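Local coordinates for PT26-6P (Thermococcus sp., PDB 2WB7), which is of unknown function but is encoded by an extrachromosomal mobile element of Euryarchaea and combines immunoglobulin-like domains with a helical domain, at residues Asn398-Tyr403 / Gln472-Tyr477; Ile459-Lys464 / Leu478-Lys483; His162-Val167 / Ala212-Ala217. All coordinates share one frame; numbering follows the deposited sequence.

Interactions 1 and 2 belong to the helical domain and share helix 471-499, which packs antiparallel against helix 393-404 in interaction 1 and against helix 442-465 in interaction 2. Their centres lie about 10 Å apart, and they touch where Leu399 and Ile400 meet Leu478. Both are buried, yet their chemistry differs: the wide helix spacing in 398-403/472-477 is consistent with its aromatic stack, and the closer approach in 459-464/478-483 with its two alanines. Interaction 3 stands apart, with nearest atoms about 53 and 45 Å from the other two. There, in a partly buried contact within an antiparallel sheet, backbone hydrogen bonds, a gripped carboxylate and a salt bridge dominate over apolar packing.

Interaction 1 (Asn398-Tyr403 / Gln472-Tyr477); sequences NLIDLY and QMFLNY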
loop_
_atom_site.group_PDB
_atom_site.type_symbol
_atom_site.label_atom_id
_atom_site.label_comp_id
_atom_site.label_asym_id
_atom_site.label_seq_id
_atom_site.Cartn_x
_atom_site.Cartn_y
_atom_site.Cartn_z
ATOM N N ASN A 398 -1.217 36.201 25.036
ATOM C CA ASN A 398 -1.594 37.181 26.059
ATOM C C ASN A 398 -1.171 36.701 27.438
ATOM O O ASN A 398 -0.574 37.445 28.220
ATOM C CB ASN A 398 -3.103 37.431 26.104
ATOM C CG ASN A 398 -3.696 37.790 24.755
ATOM O OD1 ASN A 398 -3.126 38.552 23.963
ATOM N ND2 ASN A 398 -4.881 37.253 24.500
ATOM N N LEU A 399 -1.509 35.449 27.732
ATOM C CA LEU A 399 -1.261 34.862 29.034
ATOM C C LEU A 399 0.223 34.959 29.370
ATOM O O LEU A 399 0.597 35.418 30.446
ATOM C CB LEU A 399 -1.730 33.411 29.029
ATOM C CG LEU A 399 -2.308 32.769 30.293
ATOM C CD1 LEU A 399 -3.158 33.732 31.088
ATOM C CD2 LEU A 399 -3.117 31.536 29.904
ATOM N N ILE A 400 1.076 34.561 28.433
ATOM C CA ILE A 400 2.511 34.646 28.657
ATOM C C ILE A 400 2.940 36.081 28.913
ATOM O O ILE A 400 3.820 36.337 29.727
ATOM C CB ILE A 400 3.320 34.091 27.472
ATOM C CG1 ILE A 400 3.044 32.592 27.296
ATOM C CG2 ILE A 400 4.822 34.361 27.677
ATOM C CD1 ILE A 400 3.638 31.974 26.028
ATOM N N ASP A 401 2.316 37.018 28.214
ATOM C CA ASP A 401 2.665 38.415 28.372
ATOM C C ASP A 401 2.283 38.882 29.756
ATOM O O ASP A 401 3.040 39.576 30.424
ATOM C CB ASP A 401 2.003 39.254 27.289
ATOM C CG ASP A 401 2.662 39.044 25.932
ATOM O OD1 ASP A 401 3.848 38.631 25.919
ATOM O OD2 ASP A 401 2.012 39.270 24.880
ATOM N N LEU A 402 1.106 38.475 30.195
ATOM C CA LEU A 402 0.713 38.710 31.561
ATOM C C LEU A 402 1.794 38.191 32.511
ATOM O O LEU A 402 2.202 38.887 33.431
ATOM C CB LEU A 402 -0.624 38.040 31.847
ATOM C CG LEU A 402 -1.780 38.576 31.012
ATOM C CD1 LEU A 402 -3.076 37.867 31.372
ATOM C CD2 LEU A 402 -1.900 40.054 31.265
ATOM N N TYR A 403 2.272 36.975 32.291
ATOM C CA TYR A 403 3.273 36.438 33.199
ATOM C C TYR A 403 4.427 37.428 33.338
ATOM O O TYR A 403 4.829 37.761 34.450
ATOM C CB TYR A 403 3.783 35.064 32.752
ATOM C CG TYR A 403 4.838 34.477 33.678
ATOM C CD1 TYR A 403 4.473 33.675 34.763
ATOM C CD2 TYR A 403 6.199 34.724 33.474
ATOM C CE1 TYR A 403 5.426 33.130 35.617
ATOM C CE2 TYR A 403 7.161 34.187 34.329
ATOM C CZ TYR A 403 6.765 33.394 35.399
ATOM O OH TYR A 403 7.710 32.848 36.244
ATOM N N GLN A 472 9.865 28.650 32.702
ATOM C CA GLN A 472 9.733 27.463 31.874
ATOM C C GLN A 472 8.604 26.597 32.397
ATOM O O GLN A 472 7.877 25.957 31.643
ATOM C CB GLN A 472 11.024 26.671 31.844
ATOM C CG GLN A 472 10.977 25.535 30.832
ATOM C CD GLN A 472 10.832 26.025 29.380
ATOM O OE1 GLN A 472 11.730 26.650 28.827
ATOM N NE2 GLN A 472 9.695 25.742 28.773
HETATM N N MSE A 473 8.443 26.594 33.707
HETATM C CA MSE A 473 7.430 25.766 34.309
HETATM C C MSE A 473 6.040 26.303 33.945
HETATM O O MSE A 473 5.063 25.562 33.833
HETATM C CB MSE A 473 7.641 25.718 35.820
HETATM C CG MSE A 473 7.277 24.371 36.416
HETATM SE SE MSE A 473 8.347 22.958 35.588
HETATM C CE MSE A 473 6.911 21.755 35.087
ATOM N N PHE A 474 5.948 27.607 33.756
ATOM C CA PHE A 474 4.682 28.211 33.399
ATOM C C PHE A 474 4.395 27.843 31.943
ATOM O O PHE A 474 3.292 27.415 31.595
ATOM C CB PHE A 474 4.771 29.723 33.604
ATOM C CG PHE A 474 3.566 30.481 33.140
ATOM C CD1 PHE A 474 2.389 30.424 33.838
ATOM C CD2 PHE A 474 3.630 31.288 32.013
ATOM C CE1 PHE A 474 1.283 31.146 33.412
ATOM C CE2 PHE A 474 2.542 32.008 31.591
ATOM C CZ PHE A 474 1.365 31.934 32.284
ATOM N N LEU A 475 5.401 28.009 31.089
ATOM C CA LEU A 475 5.311 27.557 29.712
ATOM C C LEU A 475 4.932 26.081 29.651
ATOM O O LEU A 475 3.969 25.711 28.970
ATOM C CB LEU A 475 6.630 27.792 28.974
ATOM C CG LEU A 475 6.967 29.247 28.636
ATOM C CD1 LEU A 475 8.177 29.300 27.701
ATOM C CD2 LEU A 475 5.760 29.990 28.038
ATOM N N ASN A 476 5.669 25.245 30.389
ATOM C CA ASN A 476 5.450 23.807 30.313
ATOM C C ASN A 476 4.032 23.387 30.631
ATOM O O ASN A 476 3.464 22.545 29.944
ATOM C CB ASN A 476 6.426 23.059 31.192
ATOM C CG ASN A 476 7.804 23.000 30.594
ATOM O OD1 ASN A 476 8.000 23.331 29.429
ATOM N ND2 ASN A 476 8.779 22.600 31.395
ATOM N N TYR A 477 3.452 23.979 31.664
ATOM C CA TYR A 477 2.094 23.633 32.027
ATOM C C TYR A 477 1.067 24.136 31.007
ATOM O O TYR A 477 0.064 23.457 30.739
ATOM C CB TYR A 477 1.753 24.166 33.415
ATOM C CG TYR A 477 2.076 23.211 34.547
ATOM C CD1 TYR A 477 1.396 22.003 34.672
ATOM C CD2 TYR A 477 3.037 23.528 35.508
ATOM C CE1 TYR A 477 1.666 21.128 35.707
ATOM C CE2 TYR A 477 3.310 22.665 36.551
ATOM C CZ TYR A 477 2.616 21.468 36.649
ATOM O OH TYR A 477 2.882 20.591 37.677
#
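Two antiparallel helices of the helical domain, 393-404 and 471-499, meet here through an aromatic pair, their local axes 11.2 Å apart at an angle of 161°. Phe474 points at the partner helix, with CG anti to its backbone N, and Tyr403 does the same from the other side. The two side chains therefore slide past each other in opposite directions and overlap as an offset stack, ring centroids 4.7 Å apart and planes 20° from parallel. CD1 of Tyr403 lies over one face of the Phe474 ring, toward its rim, 3.7 Å from Phe474 CG. The far end of the phenyl ring reaches the base of the Tyr403 side chain, CE2 of Phe474 lying 3.5 Å from Tyr403 CB, and the backbone of helix 393-404, with CA of Ile400 at the ring edge, 3.9 Å from the same CE2. Leu399 CG lies 4.3 Å from Phe474 CZ. Beside the stack, Ile400 and Leu475 cross at about a right angle, CD1 of Ile400 resting 3.5 Å from CD2 of Leu475. Leu399 and Tyr403 also touch Thr414 and Arg408 of helix 408-438. The contact thus relies on apolar packing and ring overlap, Phe474 and Tyr403 bridging much of the helix spacing.

Interaction 2 (Ile459-Lys464 / Leu478-Lys483); sequences INDLQK and LNAAKK
Asp461 reaches from helix 442-465 toward helix 471-499, which follows it in the chain and packs antiparallel as the other arm of a helical hairpin in the helical domain. The CB of Asp461 packs against the methyl of Ala481, 3.6 Å from Ala481 CB, at the level where the two backbones approach most nearly. With chi1 at -72°, CG stands beside the backbone N of Asp461, anti to its carbonyl carbon, and passes 3.9 Å from CB of Ala480. At the tip, OD2 lies 3.1 Å from the Ala480 CB and 3.5 Å from the backbone N of Ala481. OD2 is also near a carboxylate oxygen of Glu524, a closeness of like charges that would probably raise the proton affinity of one of them. Alanines at both facing positions are compatible with the close approach of the axes, 8.1 Å at 164°. Next to Asp461 in sequence, Leu462 crosses Leu478, a turn before Ala481, at about a right angle, and they meet tip to tip, CD2 of Leu462 lying 3.9 Å from CD2 of Leu478. Within the hairpin Asp461 also packs on Tyr477 and His484; of the neighbouring helices, 408-438 touches Leu462 through Met418 and 503-523 meets Lys483.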
loop_
_atom_site.group_PDB
_atom_site.type_symbol
_atom_site.label_atom_id
_atom_site.label_comp_id
_atom_site.label_asym_id
_atom_site.label_seq_id
_atom_site.Cartn_x
_atom_site.Cartn_y
_atom_site.Cartn_z
ATOM N N ILE A 459 -7.529 20.997 32.402
ATOM C CA ILE A 459 -8.026 21.830 33.479
ATOM C C ILE A 459 -7.044 21.847 34.647
ATOM O O ILE A 459 -6.861 22.865 35.283
ATOM C CB ILE A 459 -9.409 21.405 33.979
ATOM C CG1 ILE A 459 -10.472 21.715 32.918
ATOM C CG2 ILE A 459 -9.732 22.152 35.280
ATOM C CD1 ILE A 459 -11.902 21.494 33.377
ATOM N N ASN A 460 -6.396 20.724 34.912
ATOM C CA ASN A 460 -5.478 20.645 36.017
ATOM C C ASN A 460 -4.211 21.406 35.726
ATOM O O ASN A 460 -3.666 22.091 36.599
ATOM C CB ASN A 460 -5.134 19.192 36.316
ATOM C CG ASN A 460 -4.358 19.044 37.590
ATOM O OD1 ASN A 460 -4.866 19.325 38.671
ATOM N ND2 ASN A 460 -3.105 18.624 37.474
ATOM N N ASP A 461 -3.718 21.275 34.499
ATOM C CA ASP A 461 -2.512 22.000 34.103
ATOM C C ASP A 461 -2.733 23.513 34.166
ATOM O O ASP A 461 -1.863 24.243 34.638
ATOM C CB ASP A 461 -2.029 21.546 32.731
ATOM C CG ASP A 461 -1.436 20.155 32.764
ATOM O OD1 ASP A 461 -1.053 19.689 33.849
ATOM O OD2 ASP A 461 -1.339 19.507 31.714
ATOM N N LEU A 462 -3.902 23.981 33.733
ATOM C CA LEU A 462 -4.232 25.400 33.883
ATOM C C LEU A 462 -4.185 25.856 35.349
ATOM O O LEU A 462 -3.675 26.949 35.648
ATOM C CB LEU A 462 -5.581 25.749 33.231
ATOM C CG LEU A 462 -5.534 25.766 31.689
ATOM C CD1 LEU A 462 -6.906 25.981 31.075
ATOM C CD2 LEU A 462 -4.541 26.789 31.110
ATOM N N GLN A 463 -4.694 25.016 36.256
ATOM C CA GLN A 463 -4.682 25.320 37.692
ATOM C C GLN A 463 -3.244 25.503 38.163
ATOM O O GLN A 463 -2.926 26.454 38.873
ATOM C CB GLN A 463 -5.314 24.196 38.503
ATOM C CG GLN A 463 -6.798 23.919 38.234
ATOM C CD GLN A 463 -7.732 24.792 39.042
ATOM O OE1 GLN A 463 -7.308 25.771 39.651
ATOM N NE2 GLN A 463 -9.016 24.434 39.064
ATOM N N LYS A 464 -2.372 24.576 37.791
ATOM C CA LYS A 464 -0.989 24.660 38.233
ATOM C C LYS A 464 -0.253 25.793 37.520
ATOM O O LYS A 464 0.601 26.480 38.104
ATOM C CB LYS A 464 -0.272 23.319 38.032
ATOM C CG LYS A 464 -0.980 22.141 38.680
ATOM C CD LYS A 464 -0.048 20.949 38.849
ATOM C CE LYS A 464 -0.813 19.681 39.189
ATOM N NZ LYS A 464 -1.545 19.887 40.469
ATOM N N LEU A 478 1.300 25.324 30.449
ATOM C CA LEU A 478 0.424 25.817 29.392
ATOM C C LEU A 478 0.506 24.875 28.197
ATOM O O LEU A 478 -0.503 24.497 27.606
ATOM C CB LEU A 478 0.811 27.226 28.970
ATOM C CG LEU A 478 0.449 28.335 29.951
ATOM C CD1 LEU A 478 0.904 29.666 29.373
ATOM C CD2 LEU A 478 -1.049 28.306 30.251
ATOM N N ASN A 479 1.719 24.465 27.860
ATOM C CA ASN A 479 1.900 23.564 26.752
ATOM C C ASN A 479 1.287 22.173 26.982
ATOM O O ASN A 479 0.633 21.627 26.085
ATOM C CB ASN A 479 3.364 23.470 26.369
ATOM C CG ASN A 479 3.541 22.891 25.002
ATOM O OD1 ASN A 479 4.164 21.840 24.833
ATOM N ND2 ASN A 479 2.944 23.536 24.009
ATOM N N ALA A 480 1.488 21.606 28.171
ATOM C CA ALA A 480 0.825 20.354 28.520
ATOM C C ALA A 480 -0.666 20.553 28.378
ATOM O O ALA A 480 -1.356 19.741 27.776
ATOM C CB ALA A 480 1.175 19.900 29.944
ATOM N N ALA A 481 -1.165 21.643 28.927
ATOM C CA ALA A 481 -2.586 21.911 28.865
ATOM C C ALA A 481 -3.101 22.020 27.415
ATOM O O ALA A 481 -4.190 21.547 27.086
ATOM C CB ALA A 481 -2.915 23.168 29.663
ATOM N N LYS A 482 -2.304 22.625 26.547
ATOM C CA LYS A 482 -2.694 22.773 25.152
ATOM C C LYS A 482 -2.830 21.429 24.412
ATOM O O LYS A 482 -3.845 21.163 23.734
ATOM C CB LYS A 482 -1.674 23.638 24.439
ATOM C CG LYS A 482 -2.220 24.334 23.226
ATOM C CD LYS A 482 -1.124 25.106 22.555
ATOM C CE LYS A 482 -1.608 25.808 21.313
ATOM N NZ LYS A 482 -0.390 26.238 20.552
ATOM N N LYS A 483 -1.803 20.588 24.547
ATOM C CA LYS A 483 -1.795 19.277 23.909
ATOM C C LYS A 483 -2.849 18.356 24.495
ATOM O O LYS A 483 -3.421 17.534 23.774
ATOM C CB LYS A 483 -0.437 18.609 24.042
ATOM C CG LYS A 483 0.728 19.532 23.872
ATOM C CD LYS A 483 0.800 20.185 22.522
ATOM C CE LYS A 483 2.270 20.464 22.188
ATOM N NZ LYS A 483 2.510 21.855 21.721
#

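Interaction 3 (His162-Val167 / Ala212-Ala217); sequences HFEIRV and AETTTA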
loop_
_atom_site.group_PDB
_atom_site.type_symbol
_atom_site.label_atom_id
_atom_site.label_comp_id
_atom_site.label_asym_id
_atom_site.label_seq_id
_atom_site.Cartn_x
_atom_site.Cartn_y
_atom_site.Cartn_z
ATOM N N HIS A 162 -5.890 -19.167 -3.321
ATOM C CA HIS A 162 -4.915 -20.264 -3.426
ATOM C C HIS A 162 -4.767 -20.713 -4.879
ATOM O O HIS A 162 -5.761 -20.835 -5.586
ATOM C CB HIS A 162 -5.360 -21.464 -2.581
ATOM C CG HIS A 162 -4.991 -21.360 -1.134
ATOM N ND1 HIS A 162 -5.464 -22.234 -0.179
ATOM C CD2 HIS A 162 -4.200 -20.477 -0.479
ATOM C CE1 HIS A 162 -4.965 -21.904 1.001
ATOM N NE2 HIS A 162 -4.190 -20.845 0.846
ATOM N N PHE A 163 -3.539 -20.972 -5.318
ATOM C CA PHE A 163 -3.283 -21.372 -6.705
ATOM C C PHE A 163 -1.947 -22.119 -6.806
ATOM O O PHE A 163 -1.164 -22.130 -5.853
ATOM C CB PHE A 163 -3.215 -20.138 -7.610
ATOM C CG PHE A 163 -1.962 -19.331 -7.414
ATOM C CD1 PHE A 163 -0.878 -19.479 -8.276
ATOM C CD2 PHE A 163 -1.851 -18.447 -6.347
ATOM C CE1 PHE A 163 0.290 -18.749 -8.082
ATOM C CE2 PHE A 163 -0.688 -17.722 -6.149
ATOM C CZ PHE A 163 0.382 -17.872 -7.020
ATOM N N GLU A 164 -1.700 -22.732 -7.967
ATOM C CA GLU A 164 -0.419 -23.352 -8.268
ATOM C C GLU A 164 -0.060 -23.115 -9.723
ATOM O O GLU A 164 -0.933 -22.884 -10.556
ATOM C CB GLU A 164 -0.456 -24.861 -7.992
ATOM C CG GLU A 164 -0.734 -25.249 -6.543
ATOM C CD GLU A 164 0.468 -25.061 -5.643
ATOM O OE1 GLU A 164 1.579 -24.899 -6.183
ATOM O OE2 GLU A 164 0.308 -25.075 -4.402
ATOM N N ILE A 165 1.230 -23.168 -10.024
ATOM C CA ILE A 165 1.688 -23.112 -11.401
ATOM C C ILE A 165 2.068 -24.503 -11.913
ATOM O O ILE A 165 2.693 -25.298 -11.211
ATOM C CB ILE A 165 2.897 -22.176 -11.560
ATOM C CG1 ILE A 165 2.562 -20.789 -11.023
ATOM C CG2 ILE A 165 3.312 -22.080 -13.022
ATOM C CD1 ILE A 165 3.728 -19.832 -11.085
ATOM N N ARG A 166 1.684 -24.807 -13.140
ATOM C CA ARG A 166 2.170 -26.033 -13.736
ATOM C C ARG A 166 2.695 -25.842 -15.162
ATOM O O ARG A 166 2.238 -24.964 -15.917
ATOM C CB ARG A 166 1.139 -27.167 -13.619
ATOM C CG ARG A 166 0.016 -27.171 -14.648
ATOM C CD ARG A 166 -0.637 -28.572 -14.699
ATOM N NE ARG A 166 -1.076 -29.080 -13.387
ATOM C CZ ARG A 166 -2.311 -29.515 -13.119
ATOM N NH1 ARG A 166 -3.245 -29.506 -14.065
ATOM N NH2 ARG A 166 -2.620 -29.962 -11.908
ATOM N N VAL A 167 3.690 -26.659 -15.500
ATOM C CA VAL A 167 4.393 -26.569 -16.769
ATOM C C VAL A 167 4.328 -27.894 -17.523
ATOM O O VAL A 167 4.399 -28.974 -16.926
ATOM C CB VAL A 167 5.869 -26.203 -16.552
ATOM C CG1 VAL A 167 6.553 -25.915 -17.888
ATOM C CG2 VAL A 167 5.985 -25.007 -15.611
ATOM N N ALA A 212 5.556 -30.577 -14.767
ATOM C CA ALA A 212 5.971 -30.183 -13.433
ATOM C C ALA A 212 4.915 -29.264 -12.839
ATOM O O ALA A 212 4.123 -28.656 -13.556
ATOM C CB ALA A 212 7.340 -29.497 -13.471
ATOM N N GLU A 213 4.900 -29.182 -11.519
ATOM C CA GLU A 213 3.935 -28.363 -10.814
ATOM C C GLU A 213 4.546 -27.851 -9.513
ATOM O O GLU A 213 5.452 -28.470 -8.963
ATOM C CB GLU A 213 2.693 -29.186 -10.524
ATOM C CG GLU A 213 1.614 -28.474 -9.759
ATOM C CD GLU A 213 0.395 -29.339 -9.637
ATOM O OE1 GLU A 213 -0.102 -29.511 -8.498
ATOM O OE2 GLU A 213 -0.039 -29.867 -10.691
ATOM N N THR A 214 4.052 -26.723 -9.022
ATOM C CA THR A 214 4.586 -26.157 -7.792
ATOM C C THR A 214 3.816 -26.677 -6.590
ATOM O O THR A 214 2.801 -27.355 -6.741
ATOM C CB THR A 214 4.565 -24.616 -7.818
ATOM O OG1 THR A 214 3.231 -24.155 -8.059
ATOM C CG2 THR A 214 5.470 -24.098 -8.929
ATOM N N THR A 215 4.301 -26.357 -5.396
ATOM C CA THR A 215 3.619 -26.784 -4.184
ATOM C C THR A 215 3.488 -25.625 -3.208
ATOM O O THR A 215 4.487 -25.091 -2.742
ATOM C CB THR A 215 4.383 -27.940 -3.496
ATOM O OG1 THR A 215 4.991 -28.777 -4.493
ATOM C CG2 THR A 215 3.433 -28.769 -2.634
ATOM N N THR A 216 2.259 -25.227 -2.901
ATOM C CA THR A 216 2.063 -24.087 -2.013
ATOM C C THR A 216 2.717 -22.828 -2.606
ATOM O O THR A 216 3.288 -22.001 -1.892
ATOM C CB THR A 216 2.627 -24.391 -0.600
ATOM O OG1 THR A 216 2.244 -25.719 -0.232
ATOM C CG2 THR A 216 2.103 -23.406 0.438
ATOM N N ALA A 217 2.623 -22.688 -3.923
ATOM C CA ALA A 217 3.103 -21.480 -4.585
ATOM C C ALA A 217 2.539 -20.249 -3.890
ATOM O O ALA A 217 3.278 -19.324 -3.559
ATOM C CB ALA A 217 2.708 -21.481 -6.055
#
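Arg166 and Glu213 lie side by side on one face of the sheet, pointing the same way, with their guanidinium and carboxylate planes 32° apart. Arg166 leaves the backbone with CG in the crowded position between N and the carbonyl carbon, then bends at chi3 so that its side edge turns to Glu213. Glu213, extended beyond CG, brings a single oxygen to that edge: OE2 accepts from Arg166 NE at 3.0 Å and from Arg166 NH2 at 2.9 Å. This oxygen is in the guanidinium plane, whereas both nitrogens meet it from above the carboxylate plane. An alanine here, without the carboxylate that takes both bonds, would probably leave the Arg166 guanidinium less firmly placed against strand 198-213.

The two residues form a non-hydrogen-bonded pair between strands 163-178 and 198-213 of one antiparallel sheet, the former strand belonging to the first immunoglobulin-like region, while Val167 and Ala212, on the face opposite to them, make the next, hydrogen-bonded pair. There, N of Val167 donates to O of Ala212 at 2.8 Å, and the reverse bond closes the ring. Strand 85-96 flanks 163-178 on its other edge.

One more backbone bond, from Thr214 N to Ile165 O, follows before side chains take over. Thr214 crosses Glu164 obliquely; its OG1, at 3.0 Å, accepts from N of Ile165, and donates to Glu164 OE1, an atom placed less surely than OE2. Glu164 is bent at chi2 (-76°), which swings its carboxylate under the turn at 214-217. Its OE2 presents the syn lone pair to N of Thr216 at 2.5 Å, and N of Ala217 bonds weakly to OE2 and, with the same reserve, to OE1. CE1 of Phe163 lies 4.2 Å from CB of Ala217, with Phe67 of strand 66-75 against the same phenylalanine.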